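Local coordinates for xyloglucan-specific endo-beta-1,4-glucanase BoGH9A (Bacteroides ovatus, PDB 6DHT), which cleaves internal beta-1,4-glucosidic linkages in the backbone of xyloglucan, releasing xyloglucan oligosaccharides, at residues Asp339-Trp344 and Gly376-Gly382; Ile383-Leu387 and Phe400-Lys405; Pro423-Pro427 and Gly476-Thr480. One frame throughout, in Å; residues are numbered along the deposited sequence.

Contact 1 (Asp339-Trp344 and Gly376-Gly382); sequences DDEFFW and GNTFALG. With CA (calcium ion), chain C.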
loop_
_atom_site.group_PDB
_atom_site.type_symbol
_atom_site.label_atom_id
_atom_site.label_comp_id
_atom_site.label_asym_id
_atom_site.label_seq_id
_atom_site.Cartn_x
_atom_site.Cartn_y
_atom_site.Cartn_z
ATOM N N ASP A 339 6.043 9.771 18.167
ATOM C CA ASP A 339 5.168 10.954 18.164
ATOM C C ASP A 339 4.080 10.837 17.101
ATOM O O ASP A 339 2.920 11.202 17.345
ATOM C CB ASP A 339 5.956 12.245 17.908
ATOM C CG ASP A 339 6.707 12.745 19.143
ATOM O OD1 ASP A 339 6.524 12.178 20.240
ATOM O OD2 ASP A 339 7.467 13.728 19.008
ATOM N N ASP A 340 4.459 10.333 15.927
ATOM C CA ASP A 340 3.506 10.247 14.812
ATOM C C ASP A 340 2.405 9.225 15.063
ATOM O O ASP A 340 1.248 9.437 14.680
ATOM C CB ASP A 340 4.219 9.961 13.486
ATOM C CG ASP A 340 5.194 8.792 13.566
ATOM O OD1 ASP A 340 6.256 8.928 14.217
ATOM O OD2 ASP A 340 4.931 7.734 12.949
ATOM N N GLU A 341 2.738 8.126 15.737
ATOM C CA GLU A 341 1.750 7.126 16.101
ATOM C C GLU A 341 0.825 7.696 17.201
ATOM O O GLU A 341 -0.374 7.451 17.197
ATOM C CB GLU A 341 2.430 5.815 16.544
ATOM C CG GLU A 341 3.099 5.005 15.404
ATOM C CD GLU A 341 4.479 5.498 15.008
ATOM O OE1 GLU A 341 5.007 6.440 15.641
ATOM O OE2 GLU A 341 5.057 4.948 14.038
ATOM N N PHE A 342 1.390 8.442 18.151
ATOM C CA PHE A 342 0.558 9.130 19.136
ATOM C C PHE A 342 -0.394 10.108 18.424
ATOM O O PHE A 342 -1.586 10.155 18.723
ATOM C CB PHE A 342 1.428 9.867 20.174
ATOM C CG PHE A 342 1.815 9.022 21.372
ATOM C CD1 PHE A 342 0.858 8.627 22.281
ATOM C CD2 PHE A 342 3.120 8.640 21.566
ATOM C CE1 PHE A 342 1.193 7.867 23.381
ATOM C CE2 PHE A 342 3.470 7.875 22.679
ATOM C CZ PHE A 342 2.490 7.490 23.577
ATOM N N PHE A 343 0.125 10.830 17.430
ATOM C CA PHE A 343 -0.713 11.794 16.705
ATOM C C PHE A 343 -1.851 11.109 15.980
ATOM O O PHE A 343 -3.011 11.524 16.059
ATOM C CB PHE A 343 0.113 12.595 15.712
ATOM C CG PHE A 343 -0.701 13.512 14.856
ATOM C CD1 PHE A 343 -1.255 14.644 15.410
ATOM C CD2 PHE A 343 -0.899 13.266 13.503
ATOM C CE1 PHE A 343 -1.995 15.509 14.650
ATOM C CE2 PHE A 343 -1.642 14.131 12.740
ATOM C CZ PHE A 343 -2.192 15.260 13.310
ATOM N N TRP A 344 -1.521 10.045 15.258
ATOM C CA TRP A 344 -2.545 9.325 14.501
ATOM C C TRP A 344 -3.585 8.700 15.446
ATOM O O TRP A 344 -4.798 8.891 15.272
ATOM C CB TRP A 344 -1.900 8.289 13.547
ATOM C CG TRP A 344 -2.907 7.478 12.807
ATOM C CD1 TRP A 344 -4.116 7.892 12.347
ATOM C CD2 TRP A 344 -2.817 6.080 12.492
ATOM N NE1 TRP A 344 -4.800 6.846 11.763
ATOM C CE2 TRP A 344 -4.009 5.728 11.815
ATOM C CE3 TRP A 344 -1.835 5.103 12.683
ATOM C CZ2 TRP A 344 -4.264 4.433 11.372
ATOM C CZ3 TRP A 344 -2.091 3.808 12.228
ATOM C CH2 TRP A 344 -3.297 3.495 11.576
ATOM N N GLY A 376 6.258 3.365 9.469
ATOM C CA GLY A 376 6.860 3.924 10.669
ATOM C C GLY A 376 6.644 5.417 10.811
ATOM O O GLY A 376 7.105 6.035 11.769
ATOM N N ASN A 377 5.937 5.992 9.850
ATOM C CA ASN A 377 5.662 7.423 9.830
ATOM C C ASN A 377 4.200 7.658 9.506
ATOM O O ASN A 377 3.808 7.829 8.339
ATOM C CB ASN A 377 6.532 8.164 8.825
ATOM C CG ASN A 377 6.209 9.680 8.784
ATOM O OD1 ASN A 377 5.454 10.229 9.638
ATOM N ND2 ASN A 377 6.770 10.358 7.785
ATOM N N THR A 378 3.397 7.687 10.561
ATOM C CA THR A 378 1.949 7.687 10.414
ATOM C C THR A 378 1.353 9.091 10.530
ATOM O O THR A 378 0.136 9.237 10.646
ATOM C CB THR A 378 1.289 6.756 11.433
ATOM O OG1 THR A 378 1.600 7.176 12.772
ATOM C CG2 THR A 378 1.790 5.337 11.256
ATOM N N PHE A 379 2.180 10.133 10.490
ATOM C CA PHE A 379 1.628 11.501 10.552
ATOM C C PHE A 379 0.559 11.698 9.496
ATOM O O PHE A 379 -0.507 12.251 9.775
ATOM C CB PHE A 379 2.715 12.562 10.359
ATOM C CG PHE A 379 3.453 12.963 11.630
ATOM C CD1 PHE A 379 2.778 13.254 12.807
ATOM C CD2 PHE A 379 4.829 13.113 11.610
ATOM C CE1 PHE A 379 3.466 13.659 13.935
ATOM C CE2 PHE A 379 5.510 13.494 12.749
ATOM C CZ PHE A 379 4.815 13.773 13.905
ATOM N N ALA A 380 0.838 11.262 8.278
ATOM C CA ALA A 380 -0.100 11.490 7.196
ATOM C C ALA A 380 -1.467 10.871 7.451
ATOM O O ALA A 380 -2.480 11.400 7.013
ATOM C CB ALA A 380 0.488 10.968 5.873
ATOM N N LEU A 381 -1.514 9.746 8.140
ATOM C CA LEU A 381 -2.784 9.097 8.369
ATOM C C LEU A 381 -3.619 9.945 9.324
ATOM O O LEU A 381 -4.825 10.019 9.200
ATOM C CB LEU A 381 -2.603 7.682 8.918
ATOM C CG LEU A 381 -1.865 6.698 8.008
ATOM C CD1 LEU A 381 -1.914 5.315 8.648
ATOM C CD2 LEU A 381 -2.402 6.697 6.597
ATOM N N GLY A 382 -2.938 10.587 10.256
ATOM C CA GLY A 382 -3.632 11.509 11.138
ATOM C C GLY A 382 -4.108 12.730 10.381
ATOM O O GLY A 382 -5.229 13.231 10.594
HETATM CA CA CA C . 6.946 6.588 14.062
HETATM O O HOH W 1 9.145 7.381 13.281
#

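Contact 2 (Ile383-Leu387 and Phe400-Lys405); sequences IFAWL and FADSLK. With EDO (1,2-ethanediol), chain L.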
loop_
_atom_site.group_PDB
_atom_site.type_symbol
_atom_site.label_atom_id
_atom_site.label_comp_id
_atom_site.label_asym_id
_atom_site.label_seq_id
_atom_site.Cartn_x
_atom_site.Cartn_y
_atom_site.Cartn_z
ATOM N N ILE A 383 -3.251 13.241 9.497
ATOM C CA ILE A 383 -3.577 14.406 8.686
ATOM C C ILE A 383 -4.802 14.103 7.816
ATOM O O ILE A 383 -5.742 14.925 7.722
ATOM C CB ILE A 383 -2.375 14.848 7.828
ATOM C CG1 ILE A 383 -1.300 15.445 8.734
ATOM C CG2 ILE A 383 -2.787 15.838 6.769
ATOM C CD1 ILE A 383 0.006 15.745 8.062
ATOM N N PHE A 384 -4.830 12.923 7.191
ATOM C CA PHE A 384 -5.951 12.601 6.329
ATOM C C PHE A 384 -7.268 12.633 7.117
ATOM O O PHE A 384 -8.304 13.073 6.602
ATOM C CB PHE A 384 -5.801 11.214 5.660
ATOM C CG PHE A 384 -4.594 11.040 4.749
ATOM C CD1 PHE A 384 -3.941 12.097 4.148
ATOM C CD2 PHE A 384 -4.101 9.760 4.540
ATOM C CE1 PHE A 384 -2.839 11.858 3.334
ATOM C CE2 PHE A 384 -3.021 9.527 3.717
ATOM C CZ PHE A 384 -2.394 10.574 3.122
ATOM N N ALA A 385 -7.211 12.174 8.366
ATOM C CA ALA A 385 -8.392 12.164 9.225
ATOM C C ALA A 385 -8.887 13.591 9.497
ATOM O O ALA A 385 -10.061 13.883 9.335
ATOM C CB ALA A 385 -8.080 11.449 10.509
ATOM N N TRP A 386 -7.971 14.484 9.860
ATOM C CA TRP A 386 -8.320 15.898 10.056
ATOM C C TRP A 386 -8.874 16.585 8.800
ATOM O O TRP A 386 -9.690 17.502 8.912
ATOM C CB TRP A 386 -7.095 16.668 10.574
ATOM C CG TRP A 386 -6.870 16.450 12.039
ATOM C CD1 TRP A 386 -6.037 15.565 12.613
ATOM C CD2 TRP A 386 -7.504 17.163 13.111
ATOM N NE1 TRP A 386 -6.120 15.642 13.988
ATOM C CE2 TRP A 386 -7.002 16.643 14.308
ATOM C CE3 TRP A 386 -8.451 18.199 13.163
ATOM C CZ2 TRP A 386 -7.431 17.102 15.554
ATOM C CZ3 TRP A 386 -8.860 18.663 14.395
ATOM C CH2 TRP A 386 -8.352 18.118 15.574
ATOM N N LEU A 387 -8.448 16.147 7.614
ATOM C CA LEU A 387 -8.845 16.785 6.355
ATOM C C LEU A 387 -10.119 16.188 5.758
ATOM O O LEU A 387 -10.598 16.655 4.731
ATOM C CB LEU A 387 -7.721 16.672 5.326
ATOM C CG LEU A 387 -6.430 17.410 5.646
ATOM C CD1 LEU A 387 -5.427 17.106 4.547
ATOM C CD2 LEU A 387 -6.613 18.900 5.805
ATOM N N PHE A 400 -6.872 24.321 12.806
ATOM C CA PHE A 400 -5.842 23.302 12.845
ATOM C C PHE A 400 -5.799 22.530 11.519
ATOM O O PHE A 400 -4.720 22.381 10.915
ATOM C CB PHE A 400 -6.077 22.345 14.003
ATOM C CG PHE A 400 -4.997 21.309 14.155
ATOM C CD1 PHE A 400 -3.694 21.697 14.388
ATOM C CD2 PHE A 400 -5.299 19.970 14.086
ATOM C CE1 PHE A 400 -2.685 20.749 14.530
ATOM C CE2 PHE A 400 -4.300 19.007 14.231
ATOM C CZ PHE A 400 -3.000 19.397 14.458
ATOM N N ALA A 401 -6.950 22.036 11.069
ATOM C CA ALA A 401 -7.019 21.343 9.782
ATOM C C ALA A 401 -6.451 22.211 8.662
ATOM O O ALA A 401 -5.665 21.729 7.834
ATOM C CB ALA A 401 -8.444 20.924 9.462
ATOM N N ASP A 402 -6.831 23.484 8.624
ATOM C CA ASP A 402 -6.347 24.391 7.582
ATOM C C ASP A 402 -4.825 24.472 7.585
ATOM O O ASP A 402 -4.211 24.538 6.514
ATOM C CB ASP A 402 -6.919 25.810 7.751
ATOM C CG ASP A 402 -8.350 25.935 7.269
ATOM O OD1 ASP A 402 -8.892 24.963 6.710
ATOM O OD2 ASP A 402 -8.935 27.030 7.438
ATOM N N SER A 403 -4.209 24.447 8.765
ATOM C CA SER A 403 -2.760 24.515 8.858
ATOM C C SER A 403 -2.140 23.241 8.279
ATOM O O SER A 403 -1.083 23.289 7.649
ATOM C CB SER A 403 -2.275 24.754 10.300
ATOM O OG SER A 403 -2.468 23.634 11.151
ATOM N N LEU A 404 -2.807 22.109 8.454
ATOM C CA LEU A 404 -2.290 20.848 7.920
ATOM C C LEU A 404 -2.471 20.821 6.416
ATOM O O LEU A 404 -1.595 20.311 5.687
ATOM C CB LEU A 404 -3.032 19.672 8.546
ATOM C CG LEU A 404 -2.932 19.486 10.062
ATOM C CD1 LEU A 404 -3.837 18.369 10.551
ATOM C CD2 LEU A 404 -1.509 19.223 10.483
ATOM N N LYS A 405 -3.574 21.362 5.922
ATOM C CA LYS A 405 -3.790 21.497 4.490
ATOM C C LYS A 405 -2.680 22.326 3.867
ATOM O O LYS A 405 -2.112 21.949 2.832
ATOM C CB LYS A 405 -5.142 22.151 4.212
ATOM C CG LYS A 405 -5.396 22.517 2.751
ATOM C CD LYS A 405 -6.815 23.009 2.575
ATOM C CE LYS A 405 -7.000 23.696 1.233
ATOM N NZ LYS A 405 -8.362 24.257 1.084
HETATM C C1 EDO L . -9.071 22.040 5.872
HETATM O O1 EDO L . -9.988 22.707 6.750
HETATM C C2 EDO L . -9.730 20.785 5.310
HETATM O O2 EDO L . -10.634 21.162 4.266
#

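Contact 3 (Pro423-Pro427 and Gly476-Thr480); sequences PFHAP and GRNAT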
loop_
_atom_site.group_PDB
_atom_site.type_symbol
_atom_site.label_atom_id
_atom_site.label_comp_id
_atom_site.label_asym_id
_atom_site.label_seq_id
_atom_site.Cartn_x
_atom_site.Cartn_y
_atom_site.Cartn_z
ATOM N N PRO A 423 12.602 13.068 -17.814
ATOM C CA PRO A 423 12.662 12.057 -18.872
ATOM C C PRO A 423 11.434 11.163 -18.962
ATOM O O PRO A 423 10.943 10.915 -20.063
ATOM C CB PRO A 423 13.909 11.249 -18.518
ATOM C CG PRO A 423 14.786 12.211 -17.821
ATOM C CD PRO A 423 13.842 13.103 -17.028
ATOM N N PHE A 424 10.882 10.756 -17.814
ATOM C CA PHE A 424 9.727 9.856 -17.836
ATOM C C PHE A 424 8.412 10.564 -17.522
ATOM O O PHE A 424 7.384 9.915 -17.358
ATOM C CB PHE A 424 9.981 8.644 -16.943
ATOM C CG PHE A 424 10.958 7.672 -17.542
ATOM C CD1 PHE A 424 10.583 6.886 -18.607
ATOM C CD2 PHE A 424 12.225 7.541 -17.028
ATOM C CE1 PHE A 424 11.478 6.019 -19.199
ATOM C CE2 PHE A 424 13.125 6.660 -17.616
ATOM C CZ PHE A 424 12.727 5.899 -18.686
ATOM N N HIS A 425 8.449 11.894 -17.512
ATOM C CA HIS A 425 7.259 12.729 -17.406
ATOM C C HIS A 425 6.433 12.418 -16.132
ATOM O O HIS A 425 5.227 12.202 -16.206
ATOM C CB HIS A 425 6.386 12.609 -18.662
ATOM C CG HIS A 425 5.616 13.851 -18.980
ATOM N ND1 HIS A 425 6.198 14.957 -19.564
ATOM C CD2 HIS A 425 4.316 14.174 -18.781
ATOM C CE1 HIS A 425 5.291 15.904 -19.716
ATOM N NE2 HIS A 425 4.137 15.454 -19.254
ATOM N N ALA A 426 7.102 12.359 -14.995
ATOM C CA ALA A 426 6.422 12.113 -13.704
ATOM C C ALA A 426 7.203 12.734 -12.578
ATOM O O ALA A 426 8.407 12.877 -12.646
ATOM C CB ALA A 426 6.249 10.617 -13.422
ATOM N N PRO A 427 6.511 13.075 -11.474
ATOM C CA PRO A 427 7.267 13.609 -10.345
ATOM C C PRO A 427 8.284 12.627 -9.781
ATOM O O PRO A 427 9.362 13.015 -9.332
ATOM C CB PRO A 427 6.185 13.896 -9.301
ATOM C CG PRO A 427 4.923 13.931 -9.999
ATOM C CD PRO A 427 5.053 13.196 -11.293
ATOM N N GLY A 476 4.641 0.801 -16.337
ATOM C CA GLY A 476 5.522 0.515 -17.467
ATOM C C GLY A 476 6.317 1.686 -18.000
ATOM O O GLY A 476 7.269 1.483 -18.789
ATOM N N ARG A 477 5.941 2.906 -17.672
ATOM C CA ARG A 477 6.627 4.062 -18.231
ATOM C C ARG A 477 7.852 4.389 -17.394
ATOM O O ARG A 477 7.854 5.360 -16.630
ATOM C CB ARG A 477 5.697 5.264 -18.374
ATOM C CG ARG A 477 6.344 6.341 -19.217
ATOM C CD ARG A 477 5.393 7.427 -19.545
ATOM N NE ARG A 477 5.159 8.267 -18.379
ATOM C CZ ARG A 477 4.043 8.941 -18.155
ATOM N NH1 ARG A 477 3.035 8.820 -18.993
ATOM N NH2 ARG A 477 3.915 9.681 -17.060
ATOM N N ASN A 478 8.903 3.580 -17.544
ATOM C CA ASN A 478 10.046 3.641 -16.655
ATOM C C ASN A 478 11.310 3.072 -17.335
ATOM O O ASN A 478 11.263 2.649 -18.504
ATOM C CB ASN A 478 9.706 2.895 -15.349
ATOM C CG ASN A 478 9.430 1.422 -15.589
ATOM O OD1 ASN A 478 10.247 0.730 -16.210
ATOM N ND2 ASN A 478 8.280 0.936 -15.144
ATOM N N ALA A 479 12.406 3.046 -16.593
ATOM C CA ALA A 479 13.713 2.681 -17.154
ATOM C C ALA A 479 13.907 1.201 -17.461
ATOM O O ALA A 479 14.853 0.862 -18.185
ATOM C CB ALA A 479 14.780 3.127 -16.220
ATOM N N THR A 480 13.091 0.311 -16.900
ATOM C CA THR A 480 13.242 -1.136 -17.129
ATOM C C THR A 480 12.208 -1.673 -18.108
ATOM O O THR A 480 12.429 -2.720 -18.738
ATOM C CB THR A 480 13.147 -1.955 -15.830
ATOM O OG1 THR A 480 11.814 -1.815 -15.301
ATOM C CG2 THR A 480 14.137 -1.470 -14.833
#

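Contact 1 (Asp339-Trp344 and Gly376-Gly382)
Asp339-Trp344 is helical throughout, whereas Gly376-Gly382 begins as a loop and turns helical at Phe379, with Thr378 at the N-cap position. The backbones run close: the CA atoms of Asp340 and Phe379 lie 4.8 Å apart, those of Trp344 and Gly382 4.2 Å. The second approach leaves no room for a side chain at Gly382, where a CB would clash with Phe343 CE2. The site shows how a metal can pin the start of one helix to the loop leading into another. The calcium is gripped by both carboxylate oxygens of Asp340 (OD1 2.4 Å, OD2 2.6 Å) and of Glu341 (OE1 and OE2, each 2.5 Å), by Gly376 O at 2.4 Å and by a water; Asp335 and His337 complete the site. Asp340 serves twice, since its OD2 also accepts a 2.8 Å hydrogen bond from Thr378 N and so holds the loop just where the helix begins. Its CB sits over the face of the Phe379 ring, a CH-pi contact 3.5 Å from the centroid. Phe379 in turn presents its edge to the face of Phe343 in an offset edge-to-face pair, centroids 5.8 Å apart. Farther from the metal, Leu381 CD1 lies 3.6 Å from the centroid of the six-membered ring of Trp344, whose NE1 is hydrogen-bonded to Glu348. Within the (alpha/alpha)6 barrel of the GH9 catalytic domain, Trp344 and Glu341 rest on helix 265-281, Leu381 packs against helix 176-192, and Phe343 and Phe379 both meet Pro367 in a loop.

Contact 2 (Ile383-Leu387 and Phe400-Lys405)
Trp386 and Leu404 are the two residues most deeply engaged where helix 379-386 packs against helix 395-416, an example of helix packing made by apolar side chains. The indole of Trp386 offers its face to the edge of Phe400 in a T-shaped pair, with planes at 82° and Trp386 CE2 3.6 Å from Phe400 CE2. Leu404 fills the space beside it, its CD1 3.7 Å from Trp386 CB and its CD2 4.2 Å from Ile383 CG1, so one leucine bridges positions a helical turn apart. Leu387 extends the contact, placing CD2 3.6 Å from Ala401 O and 3.9 Å from Lys405 CB. Ala401 CB lies 3.7 Å from Trp386 O and the CA atoms of these residues are 5.6 Å apart, a close approach consistent with the small side chain. In the helical (alpha/alpha)6 barrel of the GH9 domain, Trp386 NE1 is hydrogen-bonded to Ser347 and its ring meets Phe351 edge-to-face, both on helix 339-353, while Leu387 O and Lys405 NZ bond to Gln457 of helix 439-458.

Contact 3 (Pro423-Pro427 and Gly476-Thr480)
Two loops without regular secondary structure can be joined by one arginine and one aromatic ring, as Pro423-Pro427 and Gly476-Thr480 illustrate. The polar part rests on Arg477, whose NE donates a 3.0 Å hydrogen bond to Phe424 O; its NH2 lies 3.0 Å from His425 O, and His425 CB sits over a face of the guanidinium. The remaining guanidinium nitrogen, NH1, forms a salt bridge with Asp472 and is hydrogen-bonded to Ile32 O. The apolar part belongs to Phe424. Its ring faces the backbone of the opposing loop, with Asn478 CA 3.9 Å from the ring centroid in a CH-pi contact, Phe424 CZ 3.4 Å from Asn478 C, and Phe424 CE2 4.1 Å from Ala479 CB. Turns within Gly476-Thr480 shape that surface: Arg477 centres an inverse gamma turn, and Asn478 OD1 accepts from Thr480 N at 3.0 Å, closing an Asx turn, and also from Gly481 N. Phe424 and Arg477 also touch Val34, and Ala479 touches Arg72, residues of strands 32-35 and 72-76. These strands belong to the N-terminal Ig-like domain, so the loops help form the interface of that domain with the GH9 catalytic domain.

How the contacts relate
The three contacts follow one another in series, none nesting or crossing, and all join parts of the GH9 region. Contact 1 comes first, closing an excursion of 31 residues that includes helix 356-364. Helix 379-386 then runs directly from contact 1 into contact 2, which closes a short span of 12 residues that includes the start of helix 395-416. Here the two contacts touch: Phe343 CZ lies 3.9 Å from Trp386 CD1, and Phe343 CE1 4.0 Å from Phe400 CZ. Contact 3 stands apart, its centre about 31 Å from each of the other centres; it closes a largely helical span of 48 residues holding helices 439-458 and 461-474, beside the Ig-like domain.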